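Local coordinates for envelopment polyprotein (Bovine Schmallenberg virus BH80/Germany/2011, PDB 7A56), which probably drives virus entry as a class II membrane fusion glycoprotein, captured here as its Gc fusion domains in the trimeric postfusion conformation, at residues 308-312 against 369-373; 361-367 against 431-437; 381-387 against 399-404; 391-397 against 411-415. One frame throughout, in Å; residues are numbered along the deposited sequence.

Interaction 1. Residues 308-312 against 369-373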
loop_
_atom_site.group_PDB
_atom_site.type_symbol
_atom_site.label_atom_id
_atom_site.label_comp_id
_atom_site.label_asym_id
_atom_site.label_seq_id
_atom_site.Cartn_x
_atom_site.Cartn_y
_atom_site.Cartn_z
ATOM N N LEU A 308 2.592 -5.444 23.256
ATOM C CA LEU A 308 2.339 -4.211 24.017
ATOM C C LEU A 308 2.779 -2.936 23.299
ATOM O O LEU A 308 2.277 -1.855 23.630
ATOM C CB LEU A 308 3.007 -4.269 25.386
ATOM C CG LEU A 308 2.419 -5.384 26.231
ATOM C CD1 LEU A 308 3.188 -5.463 27.518
ATOM C CD2 LEU A 308 0.936 -5.149 26.474
ATOM N N LEU A 309 3.700 -3.020 22.338
ATOM C CA LEU A 309 4.156 -1.837 21.617
ATOM C C LEU A 309 3.410 -1.607 20.303
ATOM O O LEU A 309 3.820 -0.748 19.525
ATOM C CB LEU A 309 5.665 -1.929 21.328
ATOM C CG LEU A 309 6.564 -2.220 22.542
ATOM C CD1 LEU A 309 7.909 -2.689 22.092
ATOM C CD2 LEU A 309 6.688 -1.029 23.503
ATOM N N LEU A 310 2.398 -2.408 19.983
ATOM C CA LEU A 310 1.637 -2.150 18.770
ATOM C C LEU A 310 0.901 -0.823 18.904
ATOM O O LEU A 310 0.444 -0.459 19.992
ATOM C CB LEU A 310 0.622 -3.253 18.523
ATOM C CG LEU A 310 1.167 -4.667 18.314
ATOM C CD1 LEU A 310 -0.034 -5.569 18.315
ATOM C CD2 LEU A 310 1.894 -4.759 16.942
ATOM N N GLU A 311 0.777 -0.119 17.781
ATOM C CA GLU A 311 0.076 1.169 17.714
ATOM C C GLU A 311 -1.397 0.990 17.393
ATOM O O GLU A 311 -1.775 0.222 16.499
ATOM C CB GLU A 311 0.720 2.063 16.665
ATOM C CG GLU A 311 2.165 2.375 17.000
ATOM C CD GLU A 311 2.708 3.544 16.198
ATOM O OE1 GLU A 311 2.119 3.847 15.131
ATOM O OE2 GLU A 311 3.707 4.160 16.660
ATOM N N GLN A 312 -2.237 1.677 18.141
ATOM C CA GLN A 312 -3.640 1.611 17.845
ATOM C C GLN A 312 -3.848 2.494 16.622
ATOM O O GLN A 312 -3.213 3.542 16.504
ATOM C CB GLN A 312 -4.464 2.117 19.020
ATOM C CG GLN A 312 -5.938 1.988 18.732
ATOM C CD GLN A 312 -6.765 2.972 19.499
ATOM O OE1 GLN A 312 -6.271 3.632 20.414
ATOM N NE2 GLN A 312 -8.034 3.071 19.148
ATOM N N CYS A 369 5.302 7.002 22.318
ATOM C CA CYS A 369 4.516 5.967 22.957
ATOM C C CYS A 369 3.612 5.281 21.951
ATOM O O CYS A 369 3.361 5.814 20.869
ATOM C CB CYS A 369 3.701 6.582 24.087
ATOM S SG CYS A 369 4.822 7.131 25.360
ATOM N N PRO A 370 3.115 4.084 22.270
ATOM C CA PRO A 370 2.198 3.426 21.325
ATOM C C PRO A 370 0.985 4.280 21.025
ATOM O O PRO A 370 0.658 4.496 19.845
ATOM C CB PRO A 370 1.824 2.119 22.038
ATOM C CG PRO A 370 2.865 1.925 23.109
ATOM C CD PRO A 370 3.307 3.292 23.503
ATOM N N GLU A 371 0.312 4.796 22.059
ATOM C CA GLU A 371 -0.875 5.627 21.848
ATOM C C GLU A 371 -0.526 7.085 21.589
ATOM O O GLU A 371 -1.436 7.897 21.383
ATOM C CB GLU A 371 -1.832 5.535 23.043
ATOM C CG GLU A 371 -2.320 4.123 23.346
ATOM C CD GLU A 371 -3.821 3.960 23.162
ATOM O OE1 GLU A 371 -4.297 2.802 23.237
ATOM O OE2 GLU A 371 -4.518 4.982 22.946
ATOM N N GLY A 372 0.765 7.417 21.602
ATOM C CA GLY A 372 1.189 8.785 21.393
ATOM C C GLY A 372 0.534 9.673 22.418
ATOM O O GLY A 372 0.502 9.364 23.613
ATOM N N MET A 373 -0.025 10.764 21.938
ATOM C CA MET A 373 -0.758 11.720 22.745
ATOM C C MET A 373 -2.217 11.600 22.322
ATOM O O MET A 373 -2.554 11.924 21.187
ATOM C CB MET A 373 -0.182 13.109 22.500
ATOM C CG MET A 373 -0.847 14.227 23.237
ATOM S SD MET A 373 -0.776 14.021 25.005
ATOM C CE MET A 373 0.967 14.259 25.402
#

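Interaction 2. Residues 361-367 against 431-437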
loop_
_atom_site.group_PDB
_atom_site.type_symbol
_atom_site.label_atom_id
_atom_site.label_comp_id
_atom_site.label_asym_id
_atom_site.label_seq_id
_atom_site.Cartn_x
_atom_site.Cartn_y
_atom_site.Cartn_z
ATOM N N ILE A 361 -11.194 20.125 25.094
ATOM C CA ILE A 361 -10.119 19.259 24.615
ATOM C C ILE A 361 -9.322 18.778 25.818
ATOM O O ILE A 361 -8.877 19.576 26.651
ATOM C CB ILE A 361 -9.206 19.969 23.594
ATOM C CG1 ILE A 361 -8.017 19.086 23.221
ATOM C CG2 ILE A 361 -8.744 21.326 24.123
ATOM C CD1 ILE A 361 -7.194 19.657 22.050
ATOM N N ARG A 362 -9.147 17.460 25.900
ATOM C CA ARG A 362 -8.371 16.799 26.947
ATOM C C ARG A 362 -7.355 15.904 26.249
ATOM O O ARG A 362 -7.732 15.135 25.359
ATOM C CB ARG A 362 -9.274 15.958 27.850
ATOM C CG ARG A 362 -10.283 16.737 28.670
ATOM C CD ARG A 362 -9.673 18.029 29.188
ATOM N NE ARG A 362 -9.919 18.243 30.606
ATOM C CZ ARG A 362 -9.024 18.020 31.565
ATOM N NH1 ARG A 362 -9.338 18.248 32.830
ATOM N NH2 ARG A 362 -7.812 17.573 31.256
ATOM N N CYS A 363 -6.077 16.025 26.602
ATOM C CA CYS A 363 -5.032 15.200 26.003
ATOM C C CYS A 363 -4.195 14.561 27.099
ATOM O O CYS A 363 -3.888 15.204 28.121
ATOM C CB CYS A 363 -4.126 16.011 25.080
ATOM S SG CYS A 363 -5.002 16.904 23.799
ATOM N N GLY A 364 -3.844 13.286 26.888
ATOM C CA GLY A 364 -3.013 12.513 27.811
ATOM C C GLY A 364 -2.254 11.437 27.058
ATOM O O GLY A 364 -2.774 10.867 26.093
ATOM N N GLY A 365 -1.028 11.181 27.435
ATOM C CA GLY A 365 -0.210 10.223 26.722
ATOM C C GLY A 365 1.246 10.606 26.871
ATOM O O GLY A 365 1.626 11.228 27.860
ATOM N N CYS A 366 2.047 10.245 25.872
ATOM C CA CYS A 366 3.482 10.488 25.974
ATOM C C CYS A 366 4.153 10.317 24.616
ATOM O O CYS A 366 3.548 9.852 23.647
ATOM C CB CYS A 366 4.126 9.570 27.015
ATOM S SG CYS A 366 3.646 7.839 26.852
ATOM N N TYR A 367 5.449 10.641 24.593
ATOM C CA TYR A 367 6.162 11.046 23.385
ATOM C C TYR A 367 7.050 9.908 22.888
ATOM O O TYR A 367 8.101 9.629 23.467
ATOM C CB TYR A 367 6.968 12.311 23.685
ATOM C CG TYR A 367 6.181 13.364 24.481
ATOM C CD1 TYR A 367 5.056 13.994 23.937
ATOM C CD2 TYR A 367 6.563 13.726 25.770
ATOM C CE1 TYR A 367 4.344 14.953 24.654
ATOM C CE2 TYR A 367 5.854 14.684 26.491
ATOM C CZ TYR A 367 4.748 15.290 25.929
ATOM O OH TYR A 367 4.047 16.233 26.644
ATOM N N ALA A 431 -8.184 25.343 19.745
ATOM C CA ALA A 431 -8.184 25.131 21.189
ATOM C C ALA A 431 -6.828 24.583 21.587
ATOM O O ALA A 431 -6.110 24.005 20.763
ATOM C CB ALA A 431 -9.298 24.183 21.635
ATOM N N TYR A 432 -6.482 24.780 22.864
ATOM C CA TYR A 432 -5.222 24.277 23.391
ATOM C C TYR A 432 -5.421 23.749 24.807
ATOM O O TYR A 432 -6.341 24.158 25.522
ATOM C CB TYR A 432 -4.122 25.353 23.333
ATOM C CG TYR A 432 -4.326 26.541 24.238
ATOM C CD1 TYR A 432 -5.048 27.659 23.816
ATOM C CD2 TYR A 432 -3.765 26.563 25.522
ATOM C CE1 TYR A 432 -5.216 28.773 24.672
ATOM C CE2 TYR A 432 -3.930 27.655 26.374
ATOM C CZ TYR A 432 -4.654 28.755 25.944
ATOM O OH TYR A 432 -4.813 29.833 26.802
ATOM N N THR A 433 -4.569 22.799 25.191
ATOM C CA THR A 433 -4.609 22.264 26.537
ATOM C C THR A 433 -3.205 21.824 26.927
ATOM O O THR A 433 -2.390 21.482 26.074
ATOM C CB THR A 433 -5.582 21.087 26.671
ATOM O OG1 THR A 433 -5.774 20.803 28.069
ATOM C CG2 THR A 433 -5.022 19.838 25.995
ATOM N N LYS A 434 -2.930 21.847 28.212
ATOM C CA LYS A 434 -1.722 21.206 28.736
ATOM C C LYS A 434 -1.976 19.707 28.896
ATOM O O LYS A 434 -2.978 19.318 29.504
ATOM C CB LYS A 434 -1.303 21.830 30.077
ATOM C CG LYS A 434 -0.493 23.133 29.937
ATOM C CD LYS A 434 -0.581 24.023 31.181
ATOM C CE LYS A 434 -0.560 25.514 30.818
ATOM N NZ LYS A 434 -0.773 26.379 32.026
ATOM N N PRO A 435 -1.101 18.844 28.369
ATOM C CA PRO A 435 -1.392 17.407 28.378
ATOM C C PRO A 435 -1.535 16.871 29.796
ATOM O O PRO A 435 -0.858 17.303 30.731
ATOM C CB PRO A 435 -0.181 16.788 27.668
ATOM C CG PRO A 435 0.526 17.931 26.992
ATOM C CD PRO A 435 0.251 19.123 27.855
ATOM N N SER A 436 -2.448 15.919 29.942
ATOM C CA SER A 436 -2.833 15.378 31.239
ATOM C C SER A 436 -1.895 14.223 31.557
ATOM O O SER A 436 -2.112 13.077 31.159
ATOM C CB SER A 436 -4.296 14.953 31.213
ATOM O OG SER A 436 -4.694 14.398 32.443
ATOM N N ILE A 437 -0.811 14.542 32.248
ATOM C CA ILE A 437 0.072 13.518 32.778
ATOM C C ILE A 437 -0.045 13.658 34.299
ATOM O O ILE A 437 -0.647 14.621 34.776
ATOM C CB ILE A 437 1.538 13.651 32.226
ATOM C CG1 ILE A 437 1.663 13.063 30.803
ATOM C CG2 ILE A 437 2.548 12.970 33.150
ATOM C CD1 ILE A 437 1.008 13.875 29.655
ATOM O OXT ILE A 437 0.396 12.823 35.088
HETATM O O HOH W 1 -5.563 18.146 28.706
#

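Interaction 3. Residues 381-387 against 399-404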
loop_
_atom_site.group_PDB
_atom_site.type_symbol
_atom_site.label_atom_id
_atom_site.label_comp_id
_atom_site.label_asym_id
_atom_site.label_seq_id
_atom_site.Cartn_x
_atom_site.Cartn_y
_atom_site.Cartn_z
ATOM N N THR A 381 -20.985 21.961 15.804
ATOM C CA THR A 381 -20.976 22.350 14.399
ATOM C C THR A 381 -22.400 22.646 13.972
ATOM O O THR A 381 -23.360 22.040 14.463
ATOM C CB THR A 381 -20.335 21.260 13.503
ATOM O OG1 THR A 381 -20.411 21.649 12.129
ATOM C CG2 THR A 381 -21.028 19.869 13.694
ATOM N N ASN A 382 -22.537 23.624 13.084
ATOM C CA ASN A 382 -23.864 23.959 12.576
ATOM C C ASN A 382 -24.254 23.102 11.361
ATOM O O ASN A 382 -25.364 23.276 10.824
ATOM C CB ASN A 382 -23.952 25.479 12.266
ATOM C CG ASN A 382 -23.021 25.937 11.122
ATOM O OD1 ASN A 382 -21.998 25.333 10.811
ATOM N ND2 ASN A 382 -23.395 27.032 10.503
ATOM N N THR A 383 -23.418 22.125 10.989
ATOM C CA THR A 383 -23.634 21.355 9.774
ATOM C C THR A 383 -22.818 20.058 9.809
ATOM O O THR A 383 -21.705 20.016 10.319
ATOM C CB THR A 383 -23.279 22.160 8.496
ATOM O OG1 THR A 383 -23.640 21.413 7.326
ATOM C CG2 THR A 383 -21.793 22.566 8.392
ATOM N N ILE A 384 -23.386 19.023 9.205
ATOM C CA ILE A 384 -22.582 17.923 8.703
ATOM C C ILE A 384 -21.565 18.499 7.747
ATOM O O ILE A 384 -21.901 19.344 6.913
ATOM C CB ILE A 384 -23.484 16.908 7.986
ATOM C CG1 ILE A 384 -24.466 16.279 8.990
ATOM C CG2 ILE A 384 -22.611 15.858 7.227
ATOM C CD1 ILE A 384 -25.598 15.509 8.315
ATOM N N GLY A 385 -20.314 18.062 7.846
ATOM C CA GLY A 385 -19.323 18.597 6.925
ATOM C C GLY A 385 -17.998 17.870 7.099
ATOM O O GLY A 385 -17.920 16.819 7.741
ATOM N N SER A 386 -16.968 18.444 6.518
ATOM C CA SER A 386 -15.636 17.864 6.553
ATOM C C SER A 386 -14.700 19.028 6.810
ATOM O O SER A 386 -14.828 20.054 6.160
ATOM C CB SER A 386 -15.290 17.189 5.221
ATOM O OG SER A 386 -13.979 16.636 5.281
ATOM N N CYS A 387 -13.799 18.901 7.781
ATOM C CA CYS A 387 -12.917 19.989 8.168
ATOM C C CYS A 387 -11.461 19.594 8.070
ATOM O O CYS A 387 -11.093 18.473 8.395
ATOM C CB CYS A 387 -13.161 20.413 9.612
ATOM S SG CYS A 387 -14.726 21.177 9.840
ATOM N N ILE A 399 -8.113 15.350 7.625
ATOM C CA ILE A 399 -9.452 15.936 7.597
ATOM C C ILE A 399 -10.307 15.077 8.504
ATOM O O ILE A 399 -10.052 13.875 8.675
ATOM C CB ILE A 399 -10.028 15.994 6.158
ATOM C CG1 ILE A 399 -10.239 14.601 5.644
ATOM C CG2 ILE A 399 -9.069 16.668 5.202
ATOM C CD1 ILE A 399 -11.174 14.563 4.455
ATOM N N ILE A 400 -11.300 15.707 9.122
ATOM C CA ILE A 400 -12.193 15.030 10.053
ATOM C C ILE A 400 -13.640 15.366 9.690
ATOM O O ILE A 400 -13.978 16.527 9.424
ATOM C CB ILE A 400 -11.872 15.414 11.519
ATOM C CG1 ILE A 400 -12.553 14.453 12.523
ATOM C CG2 ILE A 400 -12.189 16.909 11.753
ATOM C CD1 ILE A 400 -12.103 14.682 13.991
ATOM N N ALA A 401 -14.504 14.348 9.681
ATOM C CA ALA A 401 -15.915 14.612 9.419
ATOM C C ALA A 401 -16.568 15.122 10.694
ATOM O O ALA A 401 -16.355 14.572 11.765
ATOM C CB ALA A 401 -16.632 13.349 8.951
ATOM N N VAL A 402 -17.371 16.174 10.574
ATOM C CA VAL A 402 -18.086 16.740 11.713
ATOM C C VAL A 402 -19.577 16.508 11.516
ATOM O O VAL A 402 -20.089 16.446 10.379
ATOM C CB VAL A 402 -17.781 18.246 11.938
ATOM C CG1 VAL A 402 -16.248 18.444 12.168
ATOM C CG2 VAL A 402 -18.274 19.132 10.785
ATOM N N ASP A 403 -20.270 16.409 12.631
ATOM C CA ASP A 403 -21.624 15.885 12.651
ATOM C C ASP A 403 -22.348 16.543 13.815
ATOM O O ASP A 403 -21.885 16.452 14.952
ATOM C CB ASP A 403 -21.552 14.353 12.776
ATOM C CG ASP A 403 -22.917 13.665 12.936
ATOM O OD1 ASP A 403 -23.966 14.253 12.646
ATOM O OD2 ASP A 403 -22.926 12.487 13.354
ATOM N N PRO A 404 -23.432 17.287 13.559
ATOM C CA PRO A 404 -24.267 17.779 14.661
ATOM C C PRO A 404 -24.765 16.703 15.614
ATOM O O PRO A 404 -25.135 17.048 16.726
ATOM C CB PRO A 404 -25.453 18.444 13.939
ATOM C CG PRO A 404 -24.964 18.738 12.563
ATOM C CD PRO A 404 -23.966 17.652 12.241
#

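Interaction 4. Residues 391-397 against 411-415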
loop_
_atom_site.group_PDB
_atom_site.type_symbol
_atom_site.label_atom_id
_atom_site.label_comp_id
_atom_site.label_asym_id
_atom_site.label_seq_id
_atom_site.Cartn_x
_atom_site.Cartn_y
_atom_site.Cartn_z
ATOM N N SER A 391 -2.493 20.663 13.961
ATOM C CA SER A 391 -1.951 20.695 15.314
ATOM C C SER A 391 -0.496 21.141 15.254
ATOM O O SER A 391 0.148 21.090 14.198
ATOM C CB SER A 391 -2.067 19.320 16.013
ATOM O OG SER A 391 -1.384 19.246 17.276
ATOM N N ASN A 392 0.006 21.609 16.403
ATOM C CA ASN A 392 1.449 21.767 16.536
ATOM C C ASN A 392 2.138 20.408 16.597
ATOM O O ASN A 392 3.310 20.294 16.235
ATOM C CB ASN A 392 1.806 22.618 17.760
ATOM C CG ASN A 392 1.258 22.049 19.061
ATOM O OD1 ASN A 392 0.147 21.533 19.112
ATOM N ND2 ASN A 392 2.044 22.133 20.111
ATOM N N CYS A 393 1.421 19.372 17.001
ATOM C CA CYS A 393 1.950 18.029 16.914
ATOM C C CYS A 393 1.669 17.441 15.541
ATOM O O CYS A 393 0.942 18.019 14.725
ATOM C CB CYS A 393 1.348 17.158 18.015
ATOM S SG CYS A 393 1.590 17.866 19.646
ATOM N N ASP A 394 2.276 16.282 15.283
ATOM C CA ASP A 394 1.919 15.524 14.091
ATOM C C ASP A 394 0.568 14.840 14.294
ATOM O O ASP A 394 0.204 14.480 15.410
ATOM C CB ASP A 394 2.993 14.492 13.789
ATOM C CG ASP A 394 4.259 15.120 13.281
ATOM O OD1 ASP A 394 4.187 15.911 12.318
ATOM O OD2 ASP A 394 5.331 14.815 13.831
ATOM N N THR A 395 -0.188 14.672 13.205
ATOM C CA THR A 395 -1.532 14.093 13.267
ATOM C C THR A 395 -1.570 12.812 12.445
ATOM O O THR A 395 -0.698 12.548 11.626
ATOM C CB THR A 395 -2.617 15.066 12.757
ATOM O OG1 THR A 395 -2.405 15.325 11.366
ATOM C CG2 THR A 395 -2.518 16.379 13.475
ATOM N N TYR A 396 -2.605 12.020 12.664
ATOM C CA TYR A 396 -2.785 10.766 11.946
ATOM C C TYR A 396 -4.008 10.817 11.036
ATOM O O TYR A 396 -4.366 9.808 10.414
ATOM C CB TYR A 396 -2.882 9.595 12.942
ATOM C CG TYR A 396 -1.526 9.200 13.525
ATOM C CD1 TYR A 396 -1.001 9.852 14.657
ATOM C CD2 TYR A 396 -0.783 8.149 12.983
ATOM C CE1 TYR A 396 0.209 9.502 15.182
ATOM C CE2 TYR A 396 0.434 7.770 13.532
ATOM C CZ TYR A 396 0.924 8.453 14.630
ATOM O OH TYR A 396 2.120 8.133 15.183
ATOM N N ILE A 397 -4.614 11.992 10.915
ATOM C CA ILE A 397 -5.628 12.307 9.915
ATOM C C ILE A 397 -5.369 13.738 9.484
ATOM O O ILE A 397 -4.900 14.569 10.281
ATOM C CB ILE A 397 -7.098 12.188 10.416
ATOM C CG1 ILE A 397 -7.318 13.089 11.655
ATOM C CG2 ILE A 397 -7.449 10.690 10.632
ATOM C CD1 ILE A 397 -8.715 13.086 12.207
ATOM N N ILE A 411 -8.661 11.863 18.680
ATOM C CA ILE A 411 -7.568 11.857 17.711
ATOM C C ILE A 411 -6.291 11.435 18.418
ATOM O O ILE A 411 -6.157 11.566 19.636
ATOM C CB ILE A 411 -7.326 13.233 17.054
ATOM C CG1 ILE A 411 -6.850 14.270 18.066
ATOM C CG2 ILE A 411 -8.544 13.679 16.244
ATOM C CD1 ILE A 411 -6.802 15.674 17.468
ATOM N N LYS A 412 -5.336 10.944 17.632
ATOM C CA LYS A 412 -4.022 10.589 18.151
ATOM C C LYS A 412 -2.987 11.535 17.554
ATOM O O LYS A 412 -3.080 11.900 16.375
ATOM C CB LYS A 412 -3.698 9.128 17.839
ATOM C CG LYS A 412 -2.277 8.716 18.120
ATOM C CD LYS A 412 -2.077 7.221 17.871
ATOM C CE LYS A 412 -2.050 6.844 16.380
ATOM N NZ LYS A 412 -1.423 5.481 16.135
ATOM N N LEU A 413 -2.065 11.995 18.398
ATOM C CA LEU A 413 -1.028 12.953 18.035
ATOM C C LEU A 413 0.354 12.400 18.343
ATOM O O LEU A 413 0.548 11.603 19.263
ATOM C CB LEU A 413 -1.195 14.284 18.778
ATOM C CG LEU A 413 -2.537 14.998 18.576
ATOM C CD1 LEU A 413 -2.534 16.259 19.432
ATOM C CD2 LEU A 413 -2.841 15.292 17.103
ATOM N N ASN A 414 1.312 12.850 17.573
ATOM C CA ASN A 414 2.708 12.531 17.806
ATOM C C ASN A 414 3.367 13.853 18.148
ATOM O O ASN A 414 3.644 14.651 17.250
ATOM C CB ASN A 414 3.333 11.878 16.578
ATOM C CG ASN A 414 4.835 11.752 16.681
ATOM O OD1 ASN A 414 5.592 12.434 15.968
ATOM N ND2 ASN A 414 5.282 10.863 17.555
ATOM N N CYS A 415 3.586 14.101 19.463
ATOM C CA CYS A 415 4.139 15.351 19.970
ATOM C C CYS A 415 5.585 15.162 20.419
ATOM O O CYS A 415 5.915 14.157 21.063
ATOM C CB CYS A 415 3.335 15.898 21.160
ATOM S SG CYS A 415 1.617 16.264 20.904
HETATM O O HOH W 2 -4.691 12.583 14.275
#

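Interaction 1. Residues 308-312 against 369-373
The amide of Gln-312 meets the carboxylate of Glu-371 obliquely, their planes 54° apart. Neither group stacks on the other: Gln-312 OE1 approaches from in front of and well off the carboxylate plane, 3.4 Å from Glu-371 OE2 and almost as near Glu-371 OE1. Both partners are acceptors, so this is not a hydrogen bond, and none crosses between the two segments. Tyr-250 touches both side chains, and Lys-248 makes a long, weak ion pair with Glu-371 OE1. The Pro-370 ring contributes most of the remaining contact. Its CB lies 3.6 Å from Leu-310 O, and its CG reaches Leu-308 O at 3.9 Å, so CB and CG rest against carbonyl oxygens of the turn leading into strand 311-312. Residues 369-373 form the hairpin loop between strands 356-365 and 373-381, at one end of what is probably the immunoglobulin-like domain III of class II fusion proteins; here it leans on the body of the molecule beside strand 248-251. The carbonyl O of Pro-370 is 3.9 Å from Glu-311 CG. With CG anti to the carbonyl carbon (chi1 -62°), the extended chain of Glu-311 carries its carboxylate away from the proline ring, and OE2 forms a salt bridge with Arg-116 of the second subunit.

Interaction 2. Residues 361-367 against 431-437
Ile-361 and Thr-433 face each other across the margin of what is probably an immunoglobulin-like beta sandwich. Within this chain each strand is outermost in its own sheet, and the short segments 361-365 and 431-433 run at 40° to one another, 6.8 Å apart at closest approach. The apolar contacts come first: Ile-361 CG2 touches Ala-431 CB at 3.8 Å, while Thr-433 CG2 packs 3.7 Å from Cys-363 SG, the sulfur that is bonded to Cys-375. Thr-433 OG1 stands anti to the backbone N (chi1 -168°), which turns the methyl inward to this sulfur and directs the hydroxyl to a bridging water. That water pairs with Thr-433 OG1 at 2.7 Å, accepts from Cys-363 N at 3.0 Å and donates to Lys-434 O at 2.9 Å; its bond from Arg-362 NH2 is weak. Beyond the strand, the one direct backbone link, Ser-436 N to Cys-363 O, is modelled too short and its geometry is doubtful. Near the chain terminus Ile-437 CD1 comes against Gly-365 O. Tyr-367 meets Pro-435 through its hydroxyl, the side chains crossing at about a right angle, with Tyr-367 OH 3.9 Å from Pro-435 CG.

Interaction 3. Residues 381-387 against 399-404
Val-402 is the principal bump of this contact, its CG2 fitting a hollow formed by the turn before strand 385-391. That methyl lies 3.6 Å from Thr-381 OG1 and equally far from Thr-383 O, and its strand partner Gly-385 has no side chain to compete on that face. The hollow is held in shape by its own wall: Thr-381 OG1 donates to Thr-383 O at 2.8 Å, in the carbonyl plane and on a lone pair. With OG1 anti to the backbone N (chi1 177°), the other branch of Thr-381, CG2, comes up against Pro-404 N at 3.5 Å. Val-402 CG1 turns the other way, to the sulfur of Cys-387, which is linked to Cys-427. A second bump is the Pro-404 ring, whose CD lies 3.4 Å from Ile-384 N and also meets Ile-384 CG1, the two side chains crossing at about a right angle. On the opposite face of the strands Ser-386 OG rests against Ile-399 CD1 at 3.6 Å. Behind these fits the strands are joined antiparallel, Gly-385 and Cys-387 each exchanging two backbone hydrogen bonds, with Val-402 and Ile-400 respectively. Residues 381-385 carry the chain from strand 373-381 in one sheet of the sandwich to strand 385-391 in the other. There strand 399-402 is the outermost strand within this chain, beside 385-391, whose far side pairs with 422-426; Val-426 covers Cys-387 and Ile-400, while Ile-82 of the same chain and Leu-218 of the second subunit touch Ser-386 and Ile-399.

Interaction 4. Residues 391-397 against 411-415
Asp-394 and Asn-414 form an antiparallel hydrogen-bonded pair, with N-to-O bonds of 2.9 Å in both directions; further along, the strands part, and a water bridges Tyr-396 N and Lys-412 O at 2.7 Å from each. Among the side chains, Lys-412 lies over the ring of Tyr-396. Lys-412 CE sits above the ring centre, 3.5 Å from the centroid and only 6° off the normal, a CH-pi contact. The ammonium NZ follows over the same face at 4.1 Å from the centroid, a cation-pi interaction. A bend in the lysine chain at chi3 (74°) lays CE and NZ across the ring, and Gln-312 O takes a hydrogen bond from NZ. The short, weakly bonded strand 394-395 is the outermost, within this chain, of the sheet 356-365, 373-381, 408-414, 394-395, one of the two layers of the probable immunoglobulin-like domain III; the backbone of Thr-395 bonds to the second subunit. The pairing of 394-395 with 408-414 is backed by the disulfide between Cys-393 SG and Cys-415 SG, whose torsion about the S-S bond is 97°. Leu-413 packs on the inner side, its CD2 3.8 Å from Thr-395 CG2 and its CB close to Cys-393 CB. Ahead of the strand, Ser-391 OG accepts from Cys-393 N at 2.8 Å, an ST turn. At the far end, the side chains of Ile-397 and Ile-411 cross at about a right angle, meeting through Ile-397 CD1 and Ile-411 CG2. Asp-394 lies alongside Asn-414 pointing the same way, and its OD1 is hydrogen-bonded to Ser-114 OG of the second subunit.

From the N terminus, residues 308-312 come first and meet 369-373, so interaction 1 closes a loop of 56 residues and ties the body of the molecule to the C-terminal sandwich. Before it closes, 361-367 opens interaction 2, which ends only at 431-437: the two cross, and touch where Met-373 packs on Tyr-367 and Pro-435. Interactions 3 and 4 both nest inside the loop of interaction 2 and cross each other, 391-397 falling between 381-387 and 399-404. Interaction 3 joins strands within one layer, interaction 4 within the other, and interaction 2 spans their margins. Met-373 also bonds through its backbone to Leu-413, linking interactions 1 and 4.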